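Local coordinates for protein delta-1-pyrroline-5-carboxylate dehydrogenase, mitochondrial (PDB 4E3X) that catalyses the NAD+-dependent oxidation of L-glutamate gamma-semialdehyde to L-glutamate, the second step in the breakdown of proline to glutamate, at residues K52-L57 and K146-Q151; H194-G199 and Q545-T550; S412-A417 and I433-D438. All coordinates share one frame; numbering follows the deposited sequence.

Contact 1: K52-L57 and K146-Q151; sequences KALKDL and KTMVGQ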
loop_
_atom_site.group_PDB
_atom_site.type_symbol
_atom_site.label_atom_id
_atom_site.label_comp_id
_atom_site.label_asym_id
_atom_site.label_seq_id
_atom_site.Cartn_x
_atom_site.Cartn_y
_atom_site.Cartn_z
ATOM N N LYS B 52 30.904 -12.981 -28.464
ATOM C CA LYS B 52 30.754 -14.428 -28.436
ATOM C C LYS B 52 29.312 -14.828 -28.127
ATOM O O LYS B 52 28.752 -15.712 -28.770
ATOM C CB LYS B 52 31.710 -15.047 -27.413
ATOM N N ALA B 53 28.711 -14.171 -27.141
ATOM C CA ALA B 53 27.334 -14.477 -26.764
ATOM C C ALA B 53 26.340 -14.164 -27.887
ATOM O O ALA B 53 25.353 -14.871 -28.063
ATOM C CB ALA B 53 26.953 -13.750 -25.486
ATOM N N LEU B 54 26.602 -13.104 -28.645
ATOM C CA LEU B 54 25.762 -12.769 -29.791
ATOM C C LEU B 54 25.904 -13.822 -30.874
ATOM O O LEU B 54 24.921 -14.237 -31.492
ATOM C CB LEU B 54 26.132 -11.397 -30.349
ATOM C CG LEU B 54 25.703 -10.225 -29.464
ATOM C CD1 LEU B 54 26.392 -8.937 -29.910
ATOM C CD2 LEU B 54 24.190 -10.066 -29.487
ATOM N N LYS B 55 27.140 -14.256 -31.104
ATOM C CA LYS B 55 27.393 -15.331 -32.048
ATOM C C LYS B 55 26.663 -16.610 -31.619
ATOM O O LYS B 55 26.161 -17.345 -32.464
ATOM C CB LYS B 55 28.894 -15.580 -32.167
ATOM N N ASP B 56 26.591 -16.854 -30.309
ATOM C CA ASP B 56 25.912 -18.038 -29.768
ATOM C C ASP B 56 24.409 -18.051 -30.054
ATOM O O ASP B 56 23.763 -19.087 -29.912
ATOM C CB ASP B 56 26.107 -18.140 -28.249
ATOM C CG ASP B 56 27.510 -18.550 -27.852
ATOM O OD1 ASP B 56 28.221 -19.150 -28.684
ATOM O OD2 ASP B 56 27.893 -18.280 -26.689
ATOM N N LEU B 57 23.853 -16.901 -30.429
ATOM C CA LEU B 57 22.412 -16.773 -30.649
ATOM C C LEU B 57 22.057 -16.729 -32.125
ATOM O O LEU B 57 20.898 -16.918 -32.506
ATOM C CB LEU B 57 21.871 -15.511 -29.977
ATOM C CG LEU B 57 21.885 -15.499 -28.452
ATOM C CD1 LEU B 57 21.368 -14.173 -27.935
ATOM C CD2 LEU B 57 21.032 -16.625 -27.910
ATOM N N LYS B 146 20.817 -11.857 -25.177
ATOM C CA LYS B 146 19.436 -12.287 -25.351
ATOM C C LYS B 146 18.482 -11.094 -25.371
ATOM O O LYS B 146 17.468 -11.121 -26.058
ATOM C CB LYS B 146 19.049 -13.294 -24.268
ATOM C CG LYS B 146 19.742 -14.631 -24.474
ATOM C CD LYS B 146 19.418 -15.659 -23.402
ATOM C CE LYS B 146 20.055 -16.988 -23.752
ATOM N NZ LYS B 146 19.806 -18.028 -22.714
ATOM N N THR B 147 18.818 -10.053 -24.621
ATOM C CA THR B 147 18.028 -8.831 -24.615
ATOM C C THR B 147 18.241 -8.051 -25.926
ATOM O O THR B 147 17.301 -7.492 -26.501
ATOM C CB THR B 147 18.379 -7.980 -23.375
ATOM O OG1 THR B 147 18.095 -8.738 -22.186
ATOM C CG2 THR B 147 17.576 -6.694 -23.339
ATOM N N MET B 148 19.474 -8.029 -26.421
ATOM C CA MET B 148 19.746 -7.392 -27.712
ATOM C C MET B 148 19.014 -8.082 -28.851
ATOM O O MET B 148 18.313 -7.445 -29.638
ATOM C CB MET B 148 21.247 -7.396 -28.003
ATOM C CG MET B 148 22.063 -6.509 -27.070
ATOM S SD MET B 148 23.830 -6.540 -27.428
ATOM C CE MET B 148 23.839 -5.839 -29.074
ATOM N N VAL B 149 19.190 -9.393 -28.948
ATOM C CA VAL B 149 18.657 -10.125 -30.087
ATOM C C VAL B 149 17.145 -10.300 -30.007
ATOM O O VAL B 149 16.453 -10.224 -31.020
ATOM C CB VAL B 149 19.380 -11.478 -30.260
ATOM C CG1 VAL B 149 18.693 -12.347 -31.301
ATOM C CG2 VAL B 149 20.835 -11.248 -30.625
ATOM N N GLY B 150 16.634 -10.508 -28.797
ATOM C CA GLY B 150 15.215 -10.759 -28.632
ATOM C C GLY B 150 14.364 -9.509 -28.494
ATOM O O GLY B 150 13.207 -9.510 -28.907
ATOM N N GLN B 151 14.921 -8.446 -27.919
ATOM C CA GLN B 151 14.162 -7.213 -27.702
ATOM C C GLN B 151 14.659 -6.041 -28.554
ATOM O O GLN B 151 14.050 -4.976 -28.551
ATOM C CB GLN B 151 14.134 -6.835 -26.218
ATOM C CG GLN B 151 13.269 -7.743 -25.363
ATOM C CD GLN B 151 13.929 -8.069 -24.041
ATOM O OE1 GLN B 151 14.657 -9.052 -23.926
ATOM N NE2 GLN B 151 13.697 -7.233 -23.038
#

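Contact 2: H194-G199 and Q545-T550; sequences HTVYRG and QVIKET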
loop_
_atom_site.group_PDB
_atom_site.type_symbol
_atom_site.label_atom_id
_atom_site.label_comp_id
_atom_site.label_asym_id
_atom_site.label_seq_id
_atom_site.Cartn_x
_atom_site.Cartn_y
_atom_site.Cartn_z
ATOM N N HIS B 194 7.284 -8.084 18.926
ATOM C CA HIS B 194 8.088 -8.379 17.752
ATOM C C HIS B 194 7.203 -8.381 16.518
ATOM O O HIS B 194 6.103 -8.937 16.537
ATOM C CB HIS B 194 8.760 -9.745 17.923
ATOM C CG HIS B 194 9.534 -10.202 16.726
ATOM N ND1 HIS B 194 10.832 -9.810 16.485
ATOM C CD2 HIS B 194 9.194 -11.029 15.708
ATOM C CE1 HIS B 194 11.260 -10.372 15.368
ATOM N NE2 HIS B 194 10.286 -11.118 14.877
ATOM N N THR B 195 7.682 -7.755 15.447
ATOM C CA THR B 195 6.984 -7.790 14.174
ATOM C C THR B 195 7.547 -8.889 13.289
ATOM O O THR B 195 8.754 -8.958 13.058
ATOM C CB THR B 195 7.071 -6.440 13.433
ATOM O OG1 THR B 195 6.407 -5.438 14.212
ATOM C CG2 THR B 195 6.409 -6.524 12.064
ATOM N N VAL B 196 6.655 -9.749 12.812
ATOM C CA VAL B 196 6.978 -10.787 11.852
ATOM C C VAL B 196 6.522 -10.287 10.485
ATOM O O VAL B 196 5.334 -10.017 10.286
ATOM C CB VAL B 196 6.223 -12.083 12.191
ATOM C CG1 VAL B 196 6.479 -13.139 11.129
ATOM C CG2 VAL B 196 6.596 -12.601 13.582
ATOM N N TYR B 197 7.456 -10.157 9.547
ATOM C CA TYR B 197 7.131 -9.677 8.209
ATOM C C TYR B 197 6.697 -10.874 7.352
ATOM O O TYR B 197 7.493 -11.449 6.603
ATOM C CB TYR B 197 8.297 -8.864 7.618
ATOM C CG TYR B 197 8.465 -7.558 8.369
ATOM C CD1 TYR B 197 7.641 -6.474 8.093
ATOM C CD2 TYR B 197 9.394 -7.430 9.406
ATOM C CE1 TYR B 197 7.756 -5.289 8.796
ATOM C CE2 TYR B 197 9.510 -6.243 10.119
ATOM C CZ TYR B 197 8.694 -5.174 9.801
ATOM O OH TYR B 197 8.795 -3.996 10.505
ATOM N N ARG B 198 5.429 -11.263 7.500
ATOM C CA ARG B 198 4.855 -12.408 6.800
ATOM C C ARG B 198 4.739 -12.108 5.320
ATOM O O ARG B 198 4.402 -10.991 4.936
ATOM C CB ARG B 198 3.437 -12.705 7.305
ATOM C CG ARG B 198 3.301 -12.972 8.805
ATOM C CD ARG B 198 1.834 -13.211 9.192
ATOM N NE ARG B 198 0.975 -12.094 8.801
ATOM C CZ ARG B 198 -0.274 -11.909 9.224
ATOM N NH1 ARG B 198 -0.815 -12.733 10.113
ATOM N NH2 ARG B 198 -0.973 -10.871 8.778
ATOM N N GLY B 199 4.940 -13.119 4.477
ATOM C CA GLY B 199 4.506 -12.998 3.096
ATOM C C GLY B 199 2.985 -12.940 3.038
ATOM O O GLY B 199 2.313 -13.217 4.030
ATOM N N GLN B 545 2.661 -9.237 10.992
ATOM C CA GLN B 545 2.017 -9.690 12.211
ATOM C C GLN B 545 2.817 -9.147 13.376
ATOM O O GLN B 545 4.037 -9.086 13.305
ATOM C CB GLN B 545 2.042 -11.214 12.257
ATOM C CG GLN B 545 1.482 -11.831 13.535
ATOM C CD GLN B 545 1.797 -13.299 13.636
ATOM O OE1 GLN B 545 2.929 -13.713 13.389
ATOM N NE2 GLN B 545 0.792 -14.106 13.979
ATOM N N VAL B 546 2.156 -8.735 14.449
ATOM C CA VAL B 546 2.864 -8.347 15.662
ATOM C C VAL B 546 2.535 -9.343 16.767
ATOM O O VAL B 546 1.356 -9.638 17.003
ATOM C CB VAL B 546 2.488 -6.930 16.098
ATOM C CG1 VAL B 546 3.224 -6.564 17.375
ATOM C CG2 VAL B 546 2.810 -5.950 14.976
ATOM N N ILE B 547 3.571 -9.873 17.397
ATOM C CA ILE B 547 3.432 -10.806 18.498
ATOM C C ILE B 547 3.830 -10.113 19.799
ATOM O O ILE B 547 4.920 -9.537 19.907
ATOM C CB ILE B 547 4.323 -12.038 18.289
ATOM C CG1 ILE B 547 3.931 -12.770 16.998
ATOM C CG2 ILE B 547 4.253 -12.965 19.495
ATOM C CD1 ILE B 547 4.807 -13.969 16.675
ATOM N N LYS B 548 2.929 -10.146 20.773
ATOM C CA LYS B 548 3.212 -9.668 22.121
ATOM C C LYS B 548 3.280 -10.867 23.052
ATOM O O LYS B 548 2.302 -11.614 23.162
ATOM C CB LYS B 548 2.110 -8.712 22.584
ATOM C CG LYS B 548 2.264 -8.224 24.023
ATOM C CD LYS B 548 1.021 -7.462 24.472
ATOM C CE LYS B 548 1.230 -6.764 25.802
ATOM N NZ LYS B 548 -0.001 -6.142 26.359
ATOM N N GLU B 549 4.427 -11.058 23.704
ATOM C CA GLU B 549 4.552 -12.107 24.711
ATOM C C GLU B 549 4.640 -11.452 26.075
ATOM O O GLU B 549 5.520 -10.635 26.314
ATOM C CB GLU B 549 5.788 -12.991 24.499
ATOM C CG GLU B 549 5.867 -14.119 25.556
ATOM C CD GLU B 549 7.052 -15.067 25.419
ATOM O OE1 GLU B 549 7.838 -14.953 24.454
ATOM O OE2 GLU B 549 7.188 -15.950 26.294
ATOM N N THR B 550 3.741 -11.835 26.973
ATOM C CA THR B 550 3.706 -11.267 28.310
ATOM C C THR B 550 4.289 -12.255 29.310
ATOM O O THR B 550 3.980 -13.449 29.279
ATOM C CB THR B 550 2.279 -10.822 28.653
ATOM O OG1 THR B 550 1.983 -9.666 27.861
ATOM C CG2 THR B 550 2.131 -10.471 30.134
#

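Contact 3: S412-A417 and I433-D438; sequences SLSILA and IIESKD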
loop_
_atom_site.group_PDB
_atom_site.type_symbol
_atom_site.label_atom_id
_atom_site.label_comp_id
_atom_site.label_asym_id
_atom_site.label_seq_id
_atom_site.Cartn_x
_atom_site.Cartn_y
_atom_site.Cartn_z
ATOM N N SER B 412 -2.142 21.032 -37.704
ATOM C CA SER B 412 -1.396 21.607 -36.591
ATOM C C SER B 412 0.008 21.025 -36.471
ATOM O O SER B 412 0.822 21.517 -35.695
ATOM C CB SER B 412 -2.147 21.390 -35.274
ATOM O OG SER B 412 -3.387 22.073 -35.275
ATOM N N LEU B 413 0.284 19.975 -37.240
ATOM C CA LEU B 413 1.551 19.264 -37.132
ATOM C C LEU B 413 2.403 19.392 -38.381
ATOM O O LEU B 413 1.889 19.455 -39.498
ATOM C CB LEU B 413 1.306 17.781 -36.840
ATOM C CG LEU B 413 0.466 17.471 -35.599
ATOM C CD1 LEU B 413 0.311 15.972 -35.424
ATOM C CD2 LEU B 413 1.078 18.080 -34.360
ATOM N N SER B 414 3.714 19.428 -38.180
ATOM C CA SER B 414 4.660 19.393 -39.285
ATOM C C SER B 414 5.858 18.522 -38.921
ATOM O O SER B 414 6.448 18.679 -37.856
ATOM C CB SER B 414 5.131 20.800 -39.646
ATOM O OG SER B 414 5.853 21.388 -38.580
ATOM N N ILE B 415 6.218 17.612 -39.817
ATOM C CA ILE B 415 7.384 16.761 -39.611
ATOM C C ILE B 415 8.650 17.524 -39.972
ATOM O O ILE B 415 8.822 17.945 -41.119
ATOM C CB ILE B 415 7.286 15.480 -40.447
ATOM C CG1 ILE B 415 6.095 14.643 -39.973
ATOM C CG2 ILE B 415 8.585 14.685 -40.360
ATOM C CD1 ILE B 415 5.858 13.382 -40.783
ATOM N N LEU B 416 9.520 17.729 -38.986
ATOM C CA LEU B 416 10.758 18.476 -39.186
ATOM C C LEU B 416 11.898 17.574 -39.638
ATOM O O LEU B 416 12.796 18.008 -40.356
ATOM C CB LEU B 416 11.167 19.187 -37.896
ATOM C CG LEU B 416 10.152 20.129 -37.252
ATOM C CD1 LEU B 416 10.806 20.838 -36.074
ATOM C CD2 LEU B 416 9.625 21.121 -38.276
ATOM N N ALA B 417 11.863 16.318 -39.205
ATOM C CA ALA B 417 12.910 15.359 -39.533
ATOM C C ALA B 417 12.370 13.944 -39.382
ATOM O O ALA B 417 11.515 13.688 -38.533
ATOM C CB ALA B 417 14.116 15.555 -38.629
ATOM N N ILE B 433 11.019 13.929 -35.598
ATOM C CA ILE B 433 10.787 15.149 -34.838
ATOM C C ILE B 433 9.670 15.920 -35.515
ATOM O O ILE B 433 9.744 16.204 -36.711
ATOM C CB ILE B 433 12.046 16.027 -34.758
ATOM C CG1 ILE B 433 13.220 15.227 -34.186
ATOM C CG2 ILE B 433 11.773 17.270 -33.928
ATOM C CD1 ILE B 433 14.550 15.967 -34.214
ATOM N N ILE B 434 8.644 16.249 -34.738
ATOM C CA ILE B 434 7.441 16.901 -35.237
ATOM C C ILE B 434 7.234 18.182 -34.452
ATOM O O ILE B 434 7.456 18.199 -33.238
ATOM C CB ILE B 434 6.216 15.976 -35.023
ATOM C CG1 ILE B 434 6.345 14.720 -35.889
ATOM C CG2 ILE B 434 4.895 16.719 -35.267
ATOM C CD1 ILE B 434 5.460 13.579 -35.443
ATOM N N GLU B 435 6.836 19.259 -35.130
ATOM C CA GLU B 435 6.425 20.461 -34.422
ATOM C C GLU B 435 4.908 20.569 -34.391
ATOM O O GLU B 435 4.243 20.410 -35.421
ATOM C CB GLU B 435 7.018 21.733 -35.043
ATOM C CG GLU B 435 6.586 22.980 -34.275
ATOM C CD GLU B 435 7.199 24.266 -34.783
ATOM O OE1 GLU B 435 7.916 24.245 -35.812
ATOM O OE2 GLU B 435 6.950 25.312 -34.146
ATOM N N SER B 436 4.363 20.833 -33.208
ATOM C CA SER B 436 2.940 21.123 -33.086
ATOM C C SER B 436 2.700 22.594 -32.786
ATOM O O SER B 436 3.358 23.177 -31.924
ATOM C CB SER B 436 2.303 20.287 -31.980
ATOM O OG SER B 436 0.915 20.574 -31.916
ATOM N N LYS B 437 1.751 23.192 -33.502
ATOM C CA LYS B 437 1.320 24.550 -33.204
ATOM C C LYS B 437 0.222 24.547 -32.148
ATOM O O LYS B 437 -0.188 25.604 -31.673
ATOM C CB LYS B 437 0.817 25.243 -34.473
ATOM C CG LYS B 437 1.857 25.347 -35.578
ATOM C CD LYS B 437 3.053 26.186 -35.154
ATOM C CE LYS B 437 4.039 26.350 -36.305
ATOM N NZ LYS B 437 5.206 27.208 -35.946
ATOM N N ASP B 438 -0.247 23.355 -31.790
ATOM C CA ASP B 438 -1.331 23.191 -30.826
ATOM C C ASP B 438 -0.809 22.405 -29.626
ATOM O O ASP B 438 -0.507 21.219 -29.745
ATOM C CB ASP B 438 -2.496 22.454 -31.495
ATOM C CG ASP B 438 -3.675 22.215 -30.565
ATOM O OD1 ASP B 438 -3.635 22.629 -29.385
ATOM O OD2 ASP B 438 -4.661 21.605 -31.034
HETATM O O HOH W 1 3.587 22.775 -37.124
HETATM O O HOH W 2 7.106 23.899 -38.323
#

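Contact 1: K52-L57 and K146-Q151
Leu54 and Leu57 both hold CG anti to their own carbonyl carbon (chi1 -72° and -68°), which sends one isobutyl group after the other toward Met148, Val149 and Lys146. Val149 is turned with CG2 beside its backbone N, and this methyl meets both leucines, Leu54 CD2 at 3.7 Å and Leu57 CD1 at 4.0 Å. The side chains of Leu54 and Val149 run antiparallel past one another. Met148 instead crosses Leu54 at about a right angle, its SD lying 4.1 Å from Leu54 CD2 while its bent end brings CE against Leu54 CD1. Leu57 CD1 settles on the start of 146-151, 3.6 Å from Lys146 N, and the Lys146 side chain crosses that of Leu57 at about a right angle, CG 3.9 Å from Leu57 CD1. Beyond CG the lysine chain is extended, and its ammonium forms a salt bridge with Glu142 on its own helix. Residues 52-57, at the C-terminal part of helix 45-55, thus pack on helix 140-151; Ala145 also touches both leucines. The side chains meet through carbon and sulfur alone, and the one polar atom touched is a backbone nitrogen, so the pairing rests on shape and exclusion of water rather than on directional bonds.

Contact 2: H194-G199 and Q545-T550
His194 to Val196 pair with Gln545 to Ile547 in an antiparallel two-stranded ribbon, the protruding flap by which aldehyde dehydrogenases of this family form dimers. The tight part begins with the backbone ladder. His194 and Ile547 form a hydrogen-bonded pair, with Ile547 N reaching His194 O at 2.8 Å in a nearly straight bond (N-H...O 173°). Val196 and Gln545 make the second such pair, Val196 N lying 2.7 Å from Gln545 O. Between them Thr195 and Val546 are a non-hydrogen-bonded pair with their CA atoms 4.4 Å apart, and their side chains share the less extensively packed face.

The face of His194, Val196, Gln545 and Ile547 is packed over a larger area, with Gln545 the most covered residue. Val196 CG2 touches Ile547 CD1 at 3.8 Å, and Val196 lies alongside the extended Gln545, whose amide nitrogen is held by Ala501 O of the second subunit. The looser margin is at His194 and Val196, which solvent partly reaches, although the His194 ring stacks on Trp24. Val546 to Glu549 also pair, in parallel, with a strand of the second subunit, so the sheet continues across the interface.

Beyond Val196, Tyr197 centres an inverse gamma turn, and Arg198 turns toward Gln545. Its chain, bent at chi3 (-56°), folds the guanidinium over the glutamine, where NE bonds to Ser543 O and NH1 to Arg498 O of the second subunit. Guanidinium and amide planes are tilted 30° apart, and Gln545 CB rests over one guanidinium face, offset toward the rim, 3.7 Å from Arg198 NE.

Contact 3: S412-A417 and I433-D438
Leu413 and Ile415 point to one face of an antiparallel pair of strands together with Ile434 and Ser436, while Ser414 and Ala417 share the other with Ile433 and Glu435. Strand 428-436 also pairs in parallel with strand 452-458, through Ile434 and Ser436, which places the pair in the large mixed sheet. On the first face the side chains of Ile415 and Ile434 meet slantwise, Ile415 CG1 lying 4.1 Å from Ile434 CG1. Leu413 CD2 presses on Ser436 CB at 3.5 Å, a tight fit for two carbons. Ser436 OG, anti to its backbone N (chi1 -179°), donates to Asp438 O at 2.7 Å from above the carbonyl plane. With an alanine in place of Ser436 this donor is gone, and Asp438 O, left without its mate, would probably let the turn after the strand move more freely.

On the face of Ser414 and Ala417, Glu435 extends alongside Ser414. One water joins Ser414 OG to Glu435 O, and a second, 2.7 Å from Glu435 OE1, joins the same hydroxyl to the carboxylate. Lys437 NZ completes the group, 3.1 Å from Glu435 OE2 and above the carboxylate plane.

A classic beta bulge shifts the register: Leu416 N and Ala417 N both donate to Ile433 O, at 2.7 and 3.3 Å. Chemically, one face is thus largely apolar, against helix 394-409, with Ser436 bonded at its end; the other is mixed, the bulge packing on helix 361-372 and the glutamate met by water and Lys437.

From the N terminus, contact 1 comes first: it closes a loop of 88 residues that holds the mixed four-stranded sheet and helices 99-118 and 121-136, and ties the N-terminal helix 45-55 to helix 140-151. Contact 2 opens only afterwards, so the two are in series. Its loop of 345 residues runs through the five-stranded parallel sheet and the whole of the nine-stranded one before strand 542-550 returns to strand 191-199. Contact 3, a local loop of 15 residues, is nested inside it and joins neighbouring strands of the larger sheet. Contacts 2 and 3 lie on opposite sides of the chain's centre, their centres about 59 Å apart, and none of the three touches another.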